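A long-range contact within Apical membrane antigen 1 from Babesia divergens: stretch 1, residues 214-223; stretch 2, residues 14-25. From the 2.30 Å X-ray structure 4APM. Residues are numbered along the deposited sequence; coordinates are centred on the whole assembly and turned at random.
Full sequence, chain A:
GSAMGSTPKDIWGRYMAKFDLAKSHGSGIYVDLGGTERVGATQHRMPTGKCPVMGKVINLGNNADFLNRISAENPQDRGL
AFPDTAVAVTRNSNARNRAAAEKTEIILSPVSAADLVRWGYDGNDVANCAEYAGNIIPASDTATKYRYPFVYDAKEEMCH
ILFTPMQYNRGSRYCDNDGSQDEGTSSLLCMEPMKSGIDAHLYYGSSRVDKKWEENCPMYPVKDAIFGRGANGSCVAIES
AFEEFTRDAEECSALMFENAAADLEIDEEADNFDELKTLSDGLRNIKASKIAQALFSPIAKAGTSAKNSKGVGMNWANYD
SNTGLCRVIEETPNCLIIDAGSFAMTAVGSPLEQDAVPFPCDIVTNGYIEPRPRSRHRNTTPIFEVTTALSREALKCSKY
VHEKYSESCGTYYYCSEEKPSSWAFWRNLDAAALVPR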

# COMPACT_ATOMS: atom_id res chain seq x y z
N GLU A 214 -7.55 9.28 0.70
CA GLU A 214 -8.47 8.22 1.10
C GLU A 214 -9.32 7.66 -0.02
O GLU A 214 -9.67 6.51 0.02
CB GLU A 214 -9.37 8.68 2.22
CG GLU A 214 -8.94 8.14 3.55
CD GLU A 214 -10.10 8.02 4.52
OE1 GLU A 214 -10.61 9.08 4.98
OE2 GLU A 214 -10.51 6.87 4.79
N GLU A 215 -9.62 8.46 -1.02
CA GLU A 215 -10.43 7.97 -2.15
C GLU A 215 -9.55 7.62 -3.37
O GLU A 215 -9.97 6.86 -4.24
CB GLU A 215 -11.49 9.02 -2.54
CG GLU A 215 -12.17 9.70 -1.35
CD GLU A 215 -12.43 11.17 -1.59
OE1 GLU A 215 -12.86 11.53 -2.71
OE2 GLU A 215 -12.17 11.99 -0.68
N ASN A 216 -8.36 8.21 -3.45
CA ASN A 216 -7.53 8.15 -4.67
C ASN A 216 -6.41 7.10 -4.59
O ASN A 216 -5.75 6.81 -5.58
CB ASN A 216 -6.92 9.53 -4.96
CG ASN A 216 -7.92 10.50 -5.57
OD1 ASN A 216 -8.94 10.09 -6.11
ND2 ASN A 216 -7.60 11.78 -5.54
N CYS A 217 -6.16 6.61 -3.38
CA CYS A 217 -5.05 5.69 -3.10
C CYS A 217 -5.67 4.38 -2.61
O CYS A 217 -6.71 4.41 -1.96
CB CYS A 217 -4.19 6.28 -1.97
SG CYS A 217 -3.22 7.74 -2.41
N PRO A 218 -5.02 3.24 -2.90
CA PRO A 218 -5.58 1.97 -2.43
C PRO A 218 -5.20 1.68 -0.97
O PRO A 218 -4.33 0.85 -0.72
CB PRO A 218 -4.88 0.95 -3.35
CG PRO A 218 -3.53 1.57 -3.60
CD PRO A 218 -3.83 3.04 -3.75
N MET A 219 -5.89 2.31 -0.03
CA MET A 219 -5.50 2.25 1.39
C MET A 219 -5.96 0.98 2.09
O MET A 219 -5.43 0.65 3.15
CB MET A 219 -6.00 3.49 2.15
CG MET A 219 -5.54 4.81 1.54
SD MET A 219 -3.74 4.92 1.29
CE MET A 219 -3.16 4.58 2.93
N TYR A 220 -6.89 0.24 1.49
CA TYR A 220 -7.46 -0.91 2.18
C TYR A 220 -7.40 -2.20 1.40
O TYR A 220 -7.75 -2.24 0.22
CB TYR A 220 -8.89 -0.62 2.68
CG TYR A 220 -8.99 0.73 3.35
CD1 TYR A 220 -8.38 0.96 4.59
CD2 TYR A 220 -9.57 1.81 2.70
CE1 TYR A 220 -8.41 2.22 5.17
CE2 TYR A 220 -9.60 3.07 3.27
CZ TYR A 220 -9.02 3.27 4.50
OH TYR A 220 -9.05 4.54 5.06
N PRO A 221 -7.01 -3.30 2.07
CA PRO A 221 -7.22 -4.61 1.47
C PRO A 221 -8.68 -4.75 0.97
O PRO A 221 -9.61 -4.28 1.65
CB PRO A 221 -6.96 -5.58 2.64
CG PRO A 221 -6.05 -4.82 3.55
CD PRO A 221 -6.55 -3.40 3.47
N VAL A 222 -8.87 -5.32 -0.22
CA VAL A 222 -10.22 -5.66 -0.67
C VAL A 222 -10.53 -7.12 -0.33
O VAL A 222 -9.84 -8.06 -0.80
CB VAL A 222 -10.41 -5.38 -2.16
CG1 VAL A 222 -11.86 -5.58 -2.55
CG2 VAL A 222 -9.95 -3.95 -2.49
N LYS A 223 -11.53 -7.31 0.55
CA LYS A 223 -11.93 -8.64 1.04
C LYS A 223 -12.54 -9.42 -0.09
O LYS A 223 -13.15 -8.84 -0.98
CB LYS A 223 -12.93 -8.50 2.19
CG LYS A 223 -13.27 -9.81 2.88
CD LYS A 223 -14.03 -9.60 4.18
CE LYS A 223 -15.13 -8.56 4.05
NZ LYS A 223 -16.03 -8.54 5.24
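Stretch 2 14-25: RYMAKFDLAKSH

Stretch 2 packs on stretch 1 around P218, the residue of stretch 1 with the largest area covered by the other segment. The CA-to-CB bond of P218 points toward stretch 2, and the residue is met there by four others. Its CB lies 3.5 Å from CE1 of F19, its CD lies 3.7 Å from CD2 of L21 and 4.2 Å from OG of S24, and the same CD comes within 3.2 Å of the backbone O of K18. F19 starts away from stretch 1 at its CA-to-CB bond, but with chi1 near -71° (m) the ring comes back to the contact; P218 and V222 both approach it obliquely. V222, in the t rotamer, extends the apolar patch: its CG2 is 4.0 Å from CZ of F19 and 3.7 Å from OH of Y15, whose side chain likewise sets out away from stretch 1 and returns at its tip.

The backbone of stretch 2 is not one continuous helix. Residues 17-19 keep helical phi/psi but lack the regular bonds, although N of F19 bonds O of M16 (3.0 Å) and N of D20 bonds O of A17 (3.1 Å). D20 then breaks from helical phi/psi (-82/82) and occupies the N-cap position before helix 21-24. K18 and F19, before this break, and L21 and S24, after it, all reach P218. Stretch 1 leaves its helix at C217 and continues through P218 as loop. The nearest CA atoms are those of C217 and K18, 4.9 Å apart. Y15, early in stretch 2, meets V222, late in stretch 1, while S24, late in stretch 2, lies by N216, near the start of stretch 1, so the segments run broadly in opposite senses.

Outward from the proline, the last carbonyls of the stretch 1 helix meet K18 and S24. O of N216 is 3.3 Å from CB of K18 and 3.3 Å from CB of S24; CA of K18 adds a CA-H...O contact to that same O at 3.5 Å. The lysine chain then runs past the neighbouring carbonyls, with CD 3.7 Å from O of C217 and CE 3.7 Å from O of E215. Its end leads away from stretch 1, and NZ donates to O of Y15 at 2.6 Å, so the amino group is held within its own segment while the aliphatic part covers stretch 1. S24 behaves similarly: chi1 of 59° (p) lets OG donate to O of K18 at 2.9 Å, tying helix 21-24 to the preceding turn. No hydrogen bond crosses between the stretches; the contact buries 433 Å², both sides summed, and K18 NZ and S24 OG bond within stretch 2.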

# COMPACT_ATOMS: atom_id res chain seq x y z
N ARG A 14 -13.15 2.88 -13.16
CA ARG A 14 -13.28 3.90 -12.13
C ARG A 14 -12.74 3.39 -10.80
O ARG A 14 -11.94 4.07 -10.14
CB ARG A 14 -14.71 4.38 -11.98
CG ARG A 14 -14.79 5.76 -11.34
CD ARG A 14 -16.19 6.36 -11.42
NE ARG A 14 -16.82 6.42 -10.10
CZ ARG A 14 -17.75 5.57 -9.67
NH1 ARG A 14 -18.21 4.61 -10.48
NH2 ARG A 14 -18.25 5.70 -8.45
N TYR A 15 -13.14 2.17 -10.42
CA TYR A 15 -12.77 1.59 -9.15
C TYR A 15 -11.26 1.30 -9.08
O TYR A 15 -10.65 1.34 -8.01
CB TYR A 15 -13.56 0.29 -8.89
CG TYR A 15 -13.36 -0.28 -7.49
CD1 TYR A 15 -14.07 0.23 -6.39
CD2 TYR A 15 -12.49 -1.35 -7.27
CE1 TYR A 15 -13.88 -0.29 -5.10
CE2 TYR A 15 -12.32 -1.90 -6.01
CZ TYR A 15 -12.99 -1.36 -4.93
OH TYR A 15 -12.76 -1.90 -3.66
N MET A 16 -10.69 0.90 -10.21
CA MET A 16 -9.36 0.30 -10.25
C MET A 16 -8.26 1.34 -10.48
O MET A 16 -7.08 1.01 -10.43
CB MET A 16 -9.27 -0.79 -11.32
CG MET A 16 -9.96 -2.10 -10.96
SD MET A 16 -9.51 -2.73 -9.32
CE MET A 16 -7.87 -3.38 -9.65
N ALA A 17 -8.65 2.58 -10.76
CA ALA A 17 -7.67 3.64 -11.03
C ALA A 17 -6.68 3.79 -9.87
O ALA A 17 -5.48 3.89 -10.09
CB ALA A 17 -8.36 4.96 -11.35
N LYS A 18 -7.17 3.71 -8.64
CA LYS A 18 -6.29 3.87 -7.48
C LYS A 18 -5.14 2.83 -7.46
O LYS A 18 -4.05 3.09 -6.93
CB LYS A 18 -7.11 3.84 -6.19
CG LYS A 18 -7.79 2.51 -5.87
CD LYS A 18 -8.60 2.59 -4.56
CE LYS A 18 -10.00 3.17 -4.79
NZ LYS A 18 -10.84 2.22 -5.62
N PHE A 19 -5.35 1.66 -8.08
CA PHE A 19 -4.43 0.55 -7.91
C PHE A 19 -3.23 0.73 -8.85
O PHE A 19 -2.20 0.06 -8.72
CB PHE A 19 -5.16 -0.78 -8.12
CG PHE A 19 -6.11 -1.12 -7.00
CD1 PHE A 19 -5.63 -1.68 -5.81
CD2 PHE A 19 -7.45 -0.74 -7.06
CE1 PHE A 19 -6.48 -1.87 -4.71
CE2 PHE A 19 -8.32 -0.98 -5.98
CZ PHE A 19 -7.83 -1.54 -4.80
N ASP A 20 -3.36 1.67 -9.77
CA ASP A 20 -2.26 2.04 -10.62
C ASP A 20 -1.37 3.02 -9.85
O ASP A 20 -1.48 4.25 -9.99
CB ASP A 20 -2.78 2.65 -11.92
CG ASP A 20 -1.69 2.85 -12.96
OD1 ASP A 20 -0.48 2.77 -12.63
OD2 ASP A 20 -2.06 3.12 -14.12
N LEU A 21 -0.51 2.44 -9.01
CA LEU A 21 0.33 3.19 -8.09
C LEU A 21 1.36 4.13 -8.76
O LEU A 21 1.75 5.15 -8.16
CB LEU A 21 0.98 2.24 -7.06
CG LEU A 21 -0.03 1.79 -5.97
CD1 LEU A 21 0.49 0.57 -5.22
CD2 LEU A 21 -0.29 2.92 -4.98
N ALA A 22 1.77 3.82 -10.01
CA ALA A 22 2.57 4.78 -10.80
C ALA A 22 1.84 6.13 -10.96
O ALA A 22 2.47 7.18 -10.94
CB ALA A 22 2.94 4.20 -12.18
N LYS A 23 0.52 6.08 -11.15
CA LYS A 23 -0.29 7.31 -11.23
C LYS A 23 -0.73 7.87 -9.88
O LYS A 23 -0.63 9.05 -9.67
CB LYS A 23 -1.55 7.12 -12.07
CG LYS A 23 -1.33 6.64 -13.49
CD LYS A 23 -2.63 6.86 -14.26
CE LYS A 23 -2.79 5.91 -15.43
NZ LYS A 23 -1.77 6.11 -16.49
N SER A 24 -1.35 7.03 -9.03
CA SER A 24 -1.94 7.53 -7.78
C SER A 24 -0.91 7.90 -6.71
O SER A 24 -1.13 8.81 -5.91
CB SER A 24 -2.89 6.50 -7.21
OG SER A 24 -2.21 5.30 -6.96
N HIS A 25 0.24 7.21 -6.72
CA HIS A 25 1.35 7.52 -5.81
C HIS A 25 2.53 8.16 -6.55
O HIS A 25 2.99 9.23 -6.17
CB HIS A 25 1.77 6.23 -5.09
CG HIS A 25 2.76 6.44 -3.99
ND1 HIS A 25 4.00 5.88 -4.02
CD2 HIS A 25 2.69 7.21 -2.84
CE1 HIS A 25 4.67 6.25 -2.92
NE2 HIS A 25 3.87 7.06 -2.19